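Local coordinates for protein CsuE (Acinetobacter baumannii, PDB 6FJY), which probably serves as the tip adhesion subunit of archaic chaperone-usher Csu pili in biofilm formation, captured here bound to its chaperone CsuC before assembly, at residues D[66-71]-D[114-119]; D[118-123]-D[174-179]; D[223-228]-D[302-307]; D[243-248]-D[285-290]. All blocks are in the same frame, centred on the assembly; numbering follows the deposited sequence.

Overall arrangement
From the N terminus, the chain first closes a loop at contact 1, where the start of strand 67-73 meets the run leading into strand 119-136. Contact 2 starts where contact 1 finishes: they share Pro118 and Gly119, and strand 119-136 then pairs with the later strand 167-184. Both lie in the N-terminal lobe. That last strand carries the chain toward the C-terminal lobe, where the centre of contact 3 lies about 42 Å from that of contact 2. There contact 3 joins 223-228 to strand 302-311 beside CsuC, and contact 4, pairing strands 242-249 and 279-289, falls wholly within its span. The centres of contacts 3 and 4 are about 11 Å apart, linked through Asp304 and Tyr245.

Contact 1: D[66-71]-D[114-119]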
loop_
_atom_site.group_PDB
_atom_site.type_symbol
_atom_site.label_atom_id
_atom_site.label_comp_id
_atom_site.label_asym_id
_atom_site.label_seq_id
_atom_site.Cartn_x
_atom_site.Cartn_y
_atom_site.Cartn_z
ATOM N N GLU D 66 -13.202 2.041 -14.907
ATOM C CA GLU D 66 -13.393 3.066 -13.896
ATOM C C GLU D 66 -12.414 4.209 -14.124
ATOM O O GLU D 66 -11.287 4.009 -14.586
ATOM C CB GLU D 66 -13.207 2.488 -12.493
ATOM C CG GLU D 66 -14.245 1.448 -12.105
ATOM C CD GLU D 66 -13.919 0.761 -10.794
ATOM O OE1 GLU D 66 -14.513 1.129 -9.757
ATOM O OE2 GLU D 66 -13.057 -0.143 -10.803
ATOM N N LYS D 67 -12.860 5.419 -13.801
ATOM C CA LYS D 67 -12.104 6.624 -14.103
ATOM C C LYS D 67 -12.050 7.509 -12.873
ATOM O O LYS D 67 -13.089 7.844 -12.297
ATOM C CB LYS D 67 -12.720 7.399 -15.277
ATOM C CG LYS D 67 -12.889 6.593 -16.555
ATOM C CD LYS D 67 -13.259 7.481 -17.739
ATOM C CE LYS D 67 -13.423 6.666 -19.021
ATOM N NZ LYS D 67 -13.001 7.420 -20.263
ATOM N N LEU D 68 -10.844 7.879 -12.471
ATOM C CA LEU D 68 -10.663 8.890 -11.444
ATOM C C LEU D 68 -10.601 10.266 -12.093
ATOM O O LEU D 68 -10.234 10.407 -13.263
ATOM C CB LEU D 68 -9.382 8.642 -10.645
ATOM C CG LEU D 68 -9.372 7.543 -9.593
ATOM C CD1 LEU D 68 -7.950 7.321 -9.139
ATOM C CD2 LEU D 68 -10.261 7.932 -8.416
ATOM N N ASN D 69 -10.942 11.285 -11.311
ATOM C CA ASN D 69 -10.886 12.665 -11.766
ATOM C C ASN D 69 -9.923 13.427 -10.872
ATOM O O ASN D 69 -10.104 13.475 -9.654
ATOM C CB ASN D 69 -12.276 13.297 -11.766
ATOM C CG ASN D 69 -13.178 12.689 -12.821
ATOM O OD1 ASN D 69 -14.287 12.241 -12.527
ATOM N ND2 ASN D 69 -12.693 12.651 -14.063
ATOM N N ALA D 70 -8.899 14.003 -11.475
ATOM C CA ALA D 70 -7.875 14.737 -10.761
ATOM C C ALA D 70 -7.946 16.211 -11.128
ATOM O O ALA D 70 -8.758 16.645 -11.951
ATOM C CB ALA D 70 -6.488 14.166 -11.063
ATOM N N ILE D 71 -7.080 16.987 -10.492
ATOM C CA ILE D 71 -6.961 18.414 -10.743
ATOM C C ILE D 71 -5.478 18.721 -10.756
ATOM O O ILE D 71 -4.783 18.454 -9.768
ATOM C CB ILE D 71 -7.669 19.264 -9.673
ATOM C CG1 ILE D 71 -9.164 18.956 -9.632
ATOM C CG2 ILE D 71 -7.421 20.737 -9.914
ATOM C CD1 ILE D 71 -9.878 19.655 -8.509
ATOM N N GLN D 114 -14.393 10.118 -3.978
ATOM C CA GLN D 114 -14.240 9.249 -5.139
ATOM C C GLN D 114 -13.942 7.835 -4.658
ATOM O O GLN D 114 -12.904 7.593 -4.030
ATOM C CB GLN D 114 -13.126 9.747 -6.058
ATOM C CG GLN D 114 -13.298 11.173 -6.558
ATOM C CD GLN D 114 -12.388 11.482 -7.749
ATOM O OE1 GLN D 114 -12.332 10.718 -8.716
ATOM N NE2 GLN D 114 -11.661 12.594 -7.672
ATOM N N SER D 115 -14.848 6.908 -4.956
ATOM C CA SER D 115 -14.740 5.519 -4.531
ATOM C C SER D 115 -14.487 4.663 -5.762
ATOM O O SER D 115 -15.346 4.575 -6.645
ATOM C CB SER D 115 -16.008 5.068 -3.800
ATOM O OG SER D 115 -15.915 3.715 -3.389
ATOM N N VAL D 116 -13.309 4.035 -5.819
ATOM C CA VAL D 116 -12.869 3.306 -7.003
ATOM C C VAL D 116 -12.063 2.087 -6.571
ATOM O O VAL D 116 -11.518 2.034 -5.466
ATOM C CB VAL D 116 -12.044 4.211 -7.952
ATOM C CG1 VAL D 116 -10.541 4.092 -7.671
ATOM C CG2 VAL D 116 -12.362 3.895 -9.388
ATOM N N SER D 117 -11.998 1.094 -7.457
ATOM C CA SER D 117 -11.327 -0.157 -7.144
ATOM C C SER D 117 -9.810 0.014 -7.202
ATOM O O SER D 117 -9.307 0.892 -7.907
ATOM C CB SER D 117 -11.757 -1.252 -8.114
ATOM O OG SER D 117 -11.374 -0.940 -9.441
ATOM N N PRO D 118 -9.064 -0.797 -6.450
ATOM C CA PRO D 118 -7.604 -0.745 -6.555
ATOM C C PRO D 118 -7.148 -1.165 -7.944
ATOM O O PRO D 118 -7.768 -2.003 -8.601
ATOM C CB PRO D 118 -7.128 -1.735 -5.484
ATOM C CG PRO D 118 -8.282 -1.917 -4.573
ATOM C CD PRO D 118 -9.507 -1.743 -5.415
ATOM N N GLY D 119 -6.054 -0.572 -8.377
ATOM C CA GLY D 119 -5.523 -0.804 -9.702
ATOM C C GLY D 119 -4.746 0.413 -10.156
ATOM O O GLY D 119 -4.613 1.400 -9.435
#
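The loop that follows strand 103-110 and leads into strand 119-136 runs back past the start of strand 67-73, and side chains bridge the space between the two. The segments point in roughly opposite senses, but their CA atoms stay 6.9 Å apart at Glu66 and Val116, too far for a backbone ladder. Gln114 makes up the difference. With its chain extended and CG beside the backbone N (chi1 -57°), it sets its amide against the backbone of Asn69 much as a neighbouring strand would: OE1 receives Asn69 N at 3.0 Å on a lone pair, and NE2 gives an almost straight bond (171°) to Asn69 O at 2.7 Å. That oxygen lies practically in the Gln114 amide plane, and NE2 also bonds Pro111 O, so the amide's rotation is well fixed. In the middle, Val116 points at the strand and divides its methyls: CG1 rests against Leu68 CD2 at 3.9 Å, while CG2 presses on Glu66 CB at 3.5 Å. Here the loop helps cover one end of the Ig-like N-terminal lobe, since Leu68 and Val116 both also touch Tyr121 and Val177. Glu66 slides past Val116 in the opposite direction and delivers its carboxylate to Ser117. Ser117 OG, placed between its own N and carbonyl carbon (chi1 63°), donates to the syn lone pair of Glu66 OE2 at 2.3 Å, shorter than an ordinary hydrogen bond and so a length to read cautiously. OE2 takes a second hydrogen bond from Thr64, whereas Ser117 N reaches Glu66 OE1 only weakly, at 3.4 Å.

Contact 2: D[118-123]-D[174-179]; sequences PGVYQA and SITVLP
Tyr121 and Val177 form the apolar centre of this antiparallel beta ladder, which belongs to the Ig-like beta sandwich of the N-terminal lobe. Val177 CG2, lying beside its own backbone N, approaches the tyrosine ring obliquely and meets Tyr121 CD1 at 3.6 Å. Ile175 stands next to them on the same face, its CB 4.4 Å from Tyr121 CB, and Leu68 touches all three from strand 67-73 while Phe59 adds cover over Tyr121 and Ile175. At the end of the ladder two prolines meet flank to flank, with Pro118 CB 3.8 Å from Pro179 CD. Beneath the side chains the strands run at 159° to each other, joined by two hydrogen-bonded pairs. Gly119 and Val177 exchange bonds both ways, with Gly119 N to Val177 O at 2.9 Å; the return bond runs nearly along the C=O axis of Gly119. Tyr121 and Ile175 do the same, Tyr121 N reaching Ile175 O at 2.8 Å in a more bent bond (133°). The carbonyl of Gly119 also lies in plane at the edge of the Tyr121 ring, and the ring's hydroxyl is bonded to Ser117 O, which holds the far end of the ring in place. On the other face, at the non-hydrogen-bonded pairs, Val120, Thr176, Gln122 and Ser174 make a more polar surface, and Ile229 of the CsuC chain packs on Val120. There Ser174 OG, anti to its backbone N (chi1 -174°), sits 3.4 Å from Val120 CG2.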
loop_
_atom_site.group_PDB
_atom_site.type_symbol
_atom_site.label_atom_id
_atom_site.label_comp_id
_atom_site.label_asym_id
_atom_site.label_seq_id
_atom_site.Cartn_x
_atom_site.Cartn_y
_atom_site.Cartn_z
ATOM N N PRO D 118 -9.064 -0.797 -6.450
ATOM C CA PRO D 118 -7.604 -0.745 -6.555
ATOM C C PRO D 118 -7.148 -1.165 -7.944
ATOM O O PRO D 118 -7.768 -2.003 -8.601
ATOM C CB PRO D 118 -7.128 -1.735 -5.484
ATOM C CG PRO D 118 -8.282 -1.917 -4.573
ATOM C CD PRO D 118 -9.507 -1.743 -5.415
ATOM N N GLY D 119 -6.054 -0.572 -8.377
ATOM C CA GLY D 119 -5.523 -0.804 -9.702
ATOM C C GLY D 119 -4.746 0.413 -10.156
ATOM O O GLY D 119 -4.613 1.400 -9.435
ATOM N N VAL D 120 -4.230 0.321 -11.375
ATOM C CA VAL D 120 -3.501 1.436 -11.966
ATOM C C VAL D 120 -4.467 2.273 -12.789
ATOM O O VAL D 120 -5.379 1.751 -13.442
ATOM C CB VAL D 120 -2.313 0.948 -12.810
ATOM C CG1 VAL D 120 -2.796 0.153 -14.016
ATOM C CG2 VAL D 120 -1.471 2.126 -13.240
ATOM N N TYR D 121 -4.287 3.589 -12.727
ATOM C CA TYR D 121 -5.196 4.540 -13.349
ATOM C C TYR D 121 -4.360 5.520 -14.159
ATOM O O TYR D 121 -3.674 6.376 -13.592
ATOM C CB TYR D 121 -6.047 5.245 -12.292
ATOM C CG TYR D 121 -7.127 4.350 -11.711
ATOM C CD1 TYR D 121 -6.810 3.321 -10.836
ATOM C CD2 TYR D 121 -8.460 4.536 -12.041
ATOM C CE1 TYR D 121 -7.789 2.494 -10.314
ATOM C CE2 TYR D 121 -9.446 3.717 -11.518
ATOM C CZ TYR D 121 -9.103 2.694 -10.654
ATOM O OH TYR D 121 -10.086 1.879 -10.132
ATOM N N GLN D 122 -4.409 5.381 -15.484
ATOM C CA GLN D 122 -3.538 6.118 -16.388
ATOM C C GLN D 122 -4.278 7.326 -16.940
ATOM O O GLN D 122 -5.409 7.199 -17.417
ATOM C CB GLN D 122 -3.074 5.225 -17.536
ATOM C CG GLN D 122 -1.959 5.829 -18.371
ATOM C CD GLN D 122 -0.660 5.935 -17.597
ATOM O OE1 GLN D 122 0.107 6.882 -17.771
ATOM N NE2 GLN D 122 -0.404 4.952 -16.737
ATOM N N ALA D 123 -3.644 8.495 -16.870
ATOM C CA ALA D 123 -4.238 9.688 -17.454
ATOM C C ALA D 123 -4.525 9.447 -18.932
ATOM O O ALA D 123 -3.804 8.719 -19.614
ATOM C CB ALA D 123 -3.314 10.895 -17.274
ATOM N N SER D 174 0.341 8.934 -13.790
ATOM C CA SER D 174 -0.342 7.716 -13.389
ATOM C C SER D 174 -0.652 7.778 -11.900
ATOM O O SER D 174 0.074 8.401 -11.120
ATOM C CB SER D 174 0.499 6.472 -13.705
ATOM O OG SER D 174 -0.233 5.292 -13.443
ATOM N N ILE D 175 -1.752 7.132 -11.523
ATOM C CA ILE D 175 -2.219 7.068 -10.145
ATOM C C ILE D 175 -2.515 5.611 -9.820
ATOM O O ILE D 175 -3.302 4.961 -10.520
ATOM C CB ILE D 175 -3.477 7.928 -9.919
ATOM C CG1 ILE D 175 -3.185 9.398 -10.191
ATOM C CG2 ILE D 175 -4.039 7.722 -8.500
ATOM C CD1 ILE D 175 -4.439 10.265 -10.199
ATOM N N THR D 176 -1.888 5.099 -8.766
ATOM C CA THR D 176 -2.069 3.717 -8.341
ATOM C C THR D 176 -2.896 3.708 -7.055
ATOM O O THR D 176 -2.429 4.154 -6.002
ATOM C CB THR D 176 -0.725 3.020 -8.136
ATOM O OG1 THR D 176 0.000 2.996 -9.373
ATOM C CG2 THR D 176 -0.941 1.599 -7.659
ATOM N N VAL D 177 -4.112 3.193 -7.154
ATOM C CA VAL D 177 -5.008 3.026 -6.024
ATOM C C VAL D 177 -4.702 1.685 -5.380
ATOM O O VAL D 177 -4.720 0.647 -6.053
ATOM C CB VAL D 177 -6.471 3.099 -6.484
ATOM C CG1 VAL D 177 -7.406 3.099 -5.309
ATOM C CG2 VAL D 177 -6.684 4.338 -7.363
ATOM N N LEU D 178 -4.417 1.703 -4.053
ATOM C CA LEU D 178 -3.954 0.534 -3.328
ATOM C C LEU D 178 -5.087 -0.112 -2.550
ATOM O O LEU D 178 -5.993 0.575 -2.078
ATOM C CB LEU D 178 -2.835 0.907 -2.355
ATOM C CG LEU D 178 -1.549 1.399 -3.020
ATOM C CD1 LEU D 178 -0.551 1.844 -1.978
ATOM C CD2 LEU D 178 -0.972 0.305 -3.873
ATOM N N PRO D 179 -5.055 -1.435 -2.420
ATOM C CA PRO D 179 -5.992 -2.106 -1.516
ATOM C C PRO D 179 -5.814 -1.603 -0.093
ATOM O O PRO D 179 -4.713 -1.238 0.330
ATOM C CB PRO D 179 -5.615 -3.585 -1.641
ATOM C CG PRO D 179 -4.924 -3.688 -2.950
ATOM C CD PRO D 179 -4.194 -2.391 -3.132
#

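Contact 3: D[223-228]-D[302-307]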
loop_
_atom_site.group_PDB
_atom_site.type_symbol
_atom_site.label_atom_id
_atom_site.label_comp_id
_atom_site.label_asym_id
_atom_site.label_seq_id
_atom_site.Cartn_x
_atom_site.Cartn_y
_atom_site.Cartn_z
ATOM N N GLY D 223 -4.979 -15.640 23.949
ATOM C CA GLY D 223 -4.877 -14.634 24.987
ATOM C C GLY D 223 -3.582 -14.698 25.776
ATOM O O GLY D 223 -2.605 -15.354 25.404
ATOM N N LEU D 224 -3.592 -13.989 26.904
ATOM C CA LEU D 224 -2.415 -13.875 27.754
ATOM C C LEU D 224 -2.325 -14.969 28.804
ATOM O O LEU D 224 -1.228 -15.232 29.309
ATOM C CB LEU D 224 -2.397 -12.515 28.461
ATOM C CG LEU D 224 -2.562 -11.300 27.549
ATOM C CD1 LEU D 224 -2.536 -10.005 28.353
ATOM C CD2 LEU D 224 -1.484 -11.301 26.472
ATOM N N SER D 225 -3.442 -15.612 29.141
ATOM C CA SER D 225 -3.497 -16.607 30.212
ATOM C C SER D 225 -4.038 -17.938 29.696
ATOM O O SER D 225 -5.053 -18.438 30.194
ATOM C CB SER D 225 -4.358 -16.096 31.365
ATOM O OG SER D 225 -4.114 -14.725 31.617
ATOM N N PRO D 226 -3.378 -18.552 28.697
ATOM C CA PRO D 226 -3.879 -19.836 28.194
ATOM C C PRO D 226 -3.626 -20.974 29.169
ATOM O O PRO D 226 -2.500 -21.473 29.273
ATOM C CB PRO D 226 -3.102 -20.029 26.887
ATOM C CG PRO D 226 -1.837 -19.297 27.102
ATOM C CD PRO D 226 -2.162 -18.125 27.978
ATOM N N GLN D 227 -4.664 -21.377 29.904
ATOM C CA GLN D 227 -4.573 -22.585 30.714
ATOM C C GLN D 227 -4.139 -23.763 29.850
ATOM O O GLN D 227 -3.073 -24.351 30.067
ATOM C CB GLN D 227 -5.916 -22.853 31.400
ATOM C CG GLN D 227 -6.425 -21.686 32.240
ATOM C CD GLN D 227 -5.544 -21.395 33.448
ATOM O OE1 GLN D 227 -5.424 -22.218 34.357
ATOM N NE2 GLN D 227 -4.923 -20.218 33.462
ATOM N N ASN D 228 -4.957 -24.104 28.851
ATOM C CA ASN D 228 -4.586 -24.985 27.737
ATOM C C ASN D 228 -5.756 -25.120 26.767
ATOM O O ASN D 228 -5.865 -24.366 25.798
ATOM C CB ASN D 228 -4.141 -26.375 28.215
ATOM C CG ASN D 228 -4.871 -26.828 29.462
ATOM O OD1 ASN D 228 -6.044 -26.516 29.660
ATOM N ND2 ASN D 228 -4.170 -27.561 30.320
ATOM N N TYR D 302 -11.675 -9.568 36.178
ATOM C CA TYR D 302 -10.763 -10.420 35.431
ATOM C C TYR D 302 -10.610 -9.896 34.011
ATOM O O TYR D 302 -11.561 -9.380 33.415
ATOM C CB TYR D 302 -11.265 -11.868 35.393
ATOM C CG TYR D 302 -11.348 -12.549 36.738
ATOM C CD1 TYR D 302 -12.365 -12.244 37.632
ATOM C CD2 TYR D 302 -10.422 -13.514 37.104
ATOM C CE1 TYR D 302 -12.447 -12.868 38.856
ATOM C CE2 TYR D 302 -10.497 -14.145 38.326
ATOM C CZ TYR D 302 -11.513 -13.818 39.198
ATOM O OH TYR D 302 -11.598 -14.439 40.419
ATOM N N GLN D 303 -9.407 -10.043 33.464
ATOM C CA GLN D 303 -9.101 -9.465 32.169
ATOM C C GLN D 303 -8.235 -10.405 31.347
ATOM O O GLN D 303 -7.498 -11.236 31.885
ATOM C CB GLN D 303 -8.395 -8.118 32.313
ATOM C CG GLN D 303 -9.309 -7.003 32.760
ATOM C CD GLN D 303 -8.581 -5.687 32.881
ATOM O OE1 GLN D 303 -7.366 -5.620 32.692
ATOM N NE2 GLN D 303 -9.318 -4.629 33.193
ATOM N N ASP D 304 -8.347 -10.257 30.025
ATOM C CA ASP D 304 -7.455 -10.912 29.080
ATOM C C ASP D 304 -7.374 -10.058 27.825
ATOM O O ASP D 304 -8.241 -9.225 27.555
ATOM C CB ASP D 304 -7.925 -12.328 28.727
ATOM C CG ASP D 304 -6.808 -13.178 28.131
ATOM O OD1 ASP D 304 -5.619 -12.804 28.294
ATOM O OD2 ASP D 304 -7.119 -14.210 27.494
ATOM N N THR D 305 -6.326 -10.280 27.044
ATOM C CA THR D 305 -6.148 -9.562 25.788
ATOM C C THR D 305 -5.920 -10.577 24.673
ATOM O O THR D 305 -4.926 -11.310 24.686
ATOM C CB THR D 305 -4.993 -8.565 25.884
ATOM O OG1 THR D 305 -5.168 -7.762 27.056
ATOM C CG2 THR D 305 -4.979 -7.659 24.673
ATOM N N VAL D 306 -6.849 -10.623 23.724
ATOM C CA VAL D 306 -6.798 -11.564 22.612
ATOM C C VAL D 306 -6.223 -10.854 21.397
ATOM O O VAL D 306 -6.643 -9.738 21.060
ATOM C CB VAL D 306 -8.192 -12.135 22.304
ATOM C CG1 VAL D 306 -8.155 -12.945 21.021
ATOM C CG2 VAL D 306 -8.678 -12.993 23.455
ATOM N N THR D 307 -5.256 -11.498 20.747
ATOM C CA THR D 307 -4.666 -10.970 19.529
ATOM C C THR D 307 -5.567 -11.318 18.349
ATOM O O THR D 307 -5.834 -12.496 18.090
ATOM C CB THR D 307 -3.257 -11.532 19.339
ATOM O OG1 THR D 307 -2.405 -11.067 20.393
ATOM C CG2 THR D 307 -2.671 -11.080 18.012
#
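Leu224, in the loop after strand 217-220, lies against strand 302-311, crossing Asp304 obliquely and running beside Thr305. Leu224 CB sits 3.2 Å from Asp304 OD1. CG, held beside the backbone N (chi1 -52°), passes between that oxygen and Thr305 O. At the tip the branches part: Leu224 CD1 lies alongside the threonine, 3.7 Å from Thr305 OG1, and Leu224 CD2 comes over Thr305 O at 3.9 Å. Thr305 OG1 is itself bonded to Ser111 of the CsuC chain, which pairs with this strand in a parallel ladder, as expected of donor-strand complementation of this C-terminal domain. From the strand side, Asp304 swings its carboxylate anti to its backbone N (chi1 -161°) and under the loop. Asp304 OD1 takes Leu224 N on its syn lone pair, 2.7 Å away. Asp304 OD2 lies 3.4 Å from Gly223 CA, which has no side chain to fend it off, and is bonded to Tyr245 OH. The same Gly223 CA makes a CA-H...O contact to Thr305 O at 3.3 Å. A backbone N-H and a phenol hydroxyl thus each bond one carboxylate oxygen, which would stabilise a charged Asp304, though its burial could work against ionisation; the loop, the CsuC-paired strand and strand 242-249 meet at this one side chain.

Contact 4: D[243-248]-D[285-290]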
loop_
_atom_site.group_PDB
_atom_site.type_symbol
_atom_site.label_atom_id
_atom_site.label_comp_id
_atom_site.label_asym_id
_atom_site.label_seq_id
_atom_site.Cartn_x
_atom_site.Cartn_y
_atom_site.Cartn_z
ATOM N N LEU D 243 -10.304 -17.012 35.311
ATOM C CA LEU D 243 -11.684 -17.255 34.902
ATOM C C LEU D 243 -11.657 -17.725 33.448
ATOM O O LEU D 243 -11.467 -16.918 32.532
ATOM C CB LEU D 243 -12.523 -15.996 35.073
ATOM C CG LEU D 243 -13.968 -16.105 34.602
ATOM C CD1 LEU D 243 -14.626 -17.312 35.237
ATOM C CD2 LEU D 243 -14.714 -14.832 34.956
ATOM N N LYS D 244 -11.832 -19.029 33.239
ATOM C CA LYS D 244 -11.735 -19.601 31.904
ATOM C C LYS D 244 -12.907 -19.153 31.039
ATOM O O LYS D 244 -14.029 -18.989 31.524
ATOM C CB LYS D 244 -11.696 -21.126 31.983
ATOM C CG LYS D 244 -10.478 -21.685 32.708
ATOM C CD LYS D 244 -10.595 -23.185 32.946
ATOM C CE LYS D 244 -9.409 -23.702 33.751
ATOM N NZ LYS D 244 -9.507 -25.157 34.059
ATOM N N TYR D 245 -12.648 -18.964 29.744
ATOM C CA TYR D 245 -13.691 -18.546 28.819
ATOM C C TYR D 245 -13.340 -19.024 27.414
ATOM O O TYR D 245 -12.283 -19.614 27.178
ATOM C CB TYR D 245 -13.877 -17.026 28.867
ATOM C CG TYR D 245 -12.774 -16.271 28.169
ATOM C CD1 TYR D 245 -11.592 -15.970 28.827
ATOM C CD2 TYR D 245 -12.911 -15.867 26.846
ATOM C CE1 TYR D 245 -10.578 -15.283 28.187
ATOM C CE2 TYR D 245 -11.905 -15.183 26.200
ATOM C CZ TYR D 245 -10.741 -14.894 26.873
ATOM O OH TYR D 245 -9.735 -14.216 26.233
ATOM N N ASP D 246 -14.246 -18.764 26.473
ATOM C CA ASP D 246 -13.935 -18.948 25.060
ATOM C C ASP D 246 -14.784 -17.979 24.247
ATOM O O ASP D 246 -15.625 -17.248 24.781
ATOM C CB ASP D 246 -14.152 -20.401 24.612
ATOM C CG ASP D 246 -13.110 -20.871 23.594
ATOM O OD1 ASP D 246 -12.992 -20.248 22.521
ATOM O OD2 ASP D 246 -12.400 -21.864 23.866
ATOM N N ILE D 247 -14.533 -17.974 22.942
ATOM C CA ILE D 247 -15.213 -17.111 21.988
ATOM C C ILE D 247 -15.778 -17.992 20.883
ATOM O O ILE D 247 -15.109 -18.923 20.419
ATOM C CB ILE D 247 -14.258 -16.049 21.399
ATOM C CG1 ILE D 247 -13.701 -15.131 22.488
ATOM C CG2 ILE D 247 -14.955 -15.226 20.339
ATOM C CD1 ILE D 247 -12.644 -14.205 21.964
ATOM N N PHE D 248 -16.999 -17.693 20.450
ATOM C CA PHE D 248 -17.682 -18.539 19.483
ATOM C C PHE D 248 -18.235 -17.705 18.337
ATOM O O PHE D 248 -18.784 -16.623 18.559
ATOM C CB PHE D 248 -18.788 -19.353 20.173
ATOM C CG PHE D 248 -18.255 -20.321 21.189
ATOM C CD1 PHE D 248 -18.227 -20.000 22.535
ATOM C CD2 PHE D 248 -17.726 -21.534 20.786
ATOM C CE1 PHE D 248 -17.707 -20.887 23.463
ATOM C CE2 PHE D 248 -17.208 -22.425 21.703
ATOM C CZ PHE D 248 -17.198 -22.102 23.041
ATOM N N PHE D 285 -19.950 -12.642 17.246
ATOM C CA PHE D 285 -19.287 -13.652 18.050
ATOM C C PHE D 285 -19.800 -13.578 19.477
ATOM O O PHE D 285 -20.324 -12.552 19.926
ATOM C CB PHE D 285 -17.758 -13.506 18.005
ATOM C CG PHE D 285 -17.226 -12.264 18.676
ATOM C CD1 PHE D 285 -17.104 -11.074 17.971
ATOM C CD2 PHE D 285 -16.807 -12.300 20.001
ATOM C CE1 PHE D 285 -16.595 -9.939 18.581
ATOM C CE2 PHE D 285 -16.298 -11.168 20.617
ATOM C CZ PHE D 285 -16.197 -9.986 19.911
ATOM N N THR D 286 -19.645 -14.693 20.183
ATOM C CA THR D 286 -20.169 -14.848 21.529
ATOM C C THR D 286 -19.036 -15.226 22.458
ATOM O O THR D 286 -18.282 -16.163 22.174
ATOM C CB THR D 286 -21.267 -15.907 21.572
ATOM O OG1 THR D 286 -22.366 -15.481 20.758
ATOM C CG2 THR D 286 -21.745 -16.095 22.987
ATOM N N THR D 287 -18.912 -14.485 23.551
ATOM C CA THR D 287 -17.902 -14.715 24.577
ATOM C C THR D 287 -18.607 -15.350 25.774
ATOM O O THR D 287 -19.451 -14.711 26.412
ATOM C CB THR D 287 -17.216 -13.403 24.957
ATOM O OG1 THR D 287 -16.831 -12.701 23.768
ATOM C CG2 THR D 287 -15.984 -13.662 25.796
ATOM N N LYS D 288 -18.281 -16.608 26.059
ATOM C CA LYS D 288 -18.917 -17.379 27.121
ATOM C C LYS D 288 -17.913 -17.724 28.214
ATOM O O LYS D 288 -16.707 -17.810 27.973
ATOM C CB LYS D 288 -19.524 -18.684 26.582
ATOM C CG LYS D 288 -20.565 -18.539 25.488
ATOM C CD LYS D 288 -20.870 -19.901 24.841
ATOM C CE LYS D 288 -21.837 -19.760 23.649
ATOM N NZ LYS D 288 -22.083 -21.045 22.929
ATOM N N ILE D 289 -18.438 -17.946 29.419
ATOM C CA ILE D 289 -17.666 -18.428 30.561
ATOM C C ILE D 289 -17.760 -19.953 30.617
ATOM O O ILE D 289 -18.684 -20.568 30.077
ATOM C CB ILE D 289 -18.167 -17.784 31.878
ATOM C CG1 ILE D 289 -18.191 -16.262 31.757
ATOM C CG2 ILE D 289 -17.297 -18.183 33.061
ATOM C CD1 ILE D 289 -16.837 -15.606 31.931
ATOM N N VAL D 290 -16.775 -20.574 31.272
ATOM C CA VAL D 290 -16.741 -22.015 31.515
ATOM C C VAL D 290 -15.979 -22.259 32.817
ATOM O O VAL D 290 -15.075 -21.498 33.174
ATOM C CB VAL D 290 -16.108 -22.769 30.320
ATOM C CG1 VAL D 290 -14.948 -21.972 29.745
ATOM C CG2 VAL D 290 -15.648 -24.168 30.727
#
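Strands 242-249 and 279-289 lie side by side as an antiparallel ladder in the C-terminal Ig-like domain. On the face of Tyr245 and Ile247, Thr287 fills the dip between them: its methyl CG2 meets Tyr245 CD2 at 3.9 Å, while its hydroxyl side turns to Ile247. Beyond it Ile247 CG2 leans obliquely on the Phe285 ring, 3.5 Å from Phe285 CD2, both side chains pointing the same way. At the far end Leu243 crosses Ile289 at about a right angle and straddles it, CD1 touching Ile289 CG2 at 3.6 Å and CD2 meeting Ile289 CD1. Phe285 and Tyr245 both take the crowded first torsion, with CG between the backbone N and the carbonyl carbon; Val306 and, from the CsuC chain, Val110 pack on Tyr245, while Val188 touches Phe285. On the opposite face the extended chain of Lys288 crosses Phe248 at about a right angle, with CD 3.5 Å from Phe248 CD1 and NZ 4.4 Å from the ring centroid, an off-centre cation-pi contact. The carboxylate of Asp246 leads away from the other strand to salt bridges with Arg232 and Arg255. Its backbone pairs both ways with Lys288, and Phe248 N reaches Thr286 O at 2.6 Å. Val290 CG1 packs against the backbone of Lys244, and in the last bond Val290 N stands above that residue's carbonyl plane, 3.2 Å from Lys244 O.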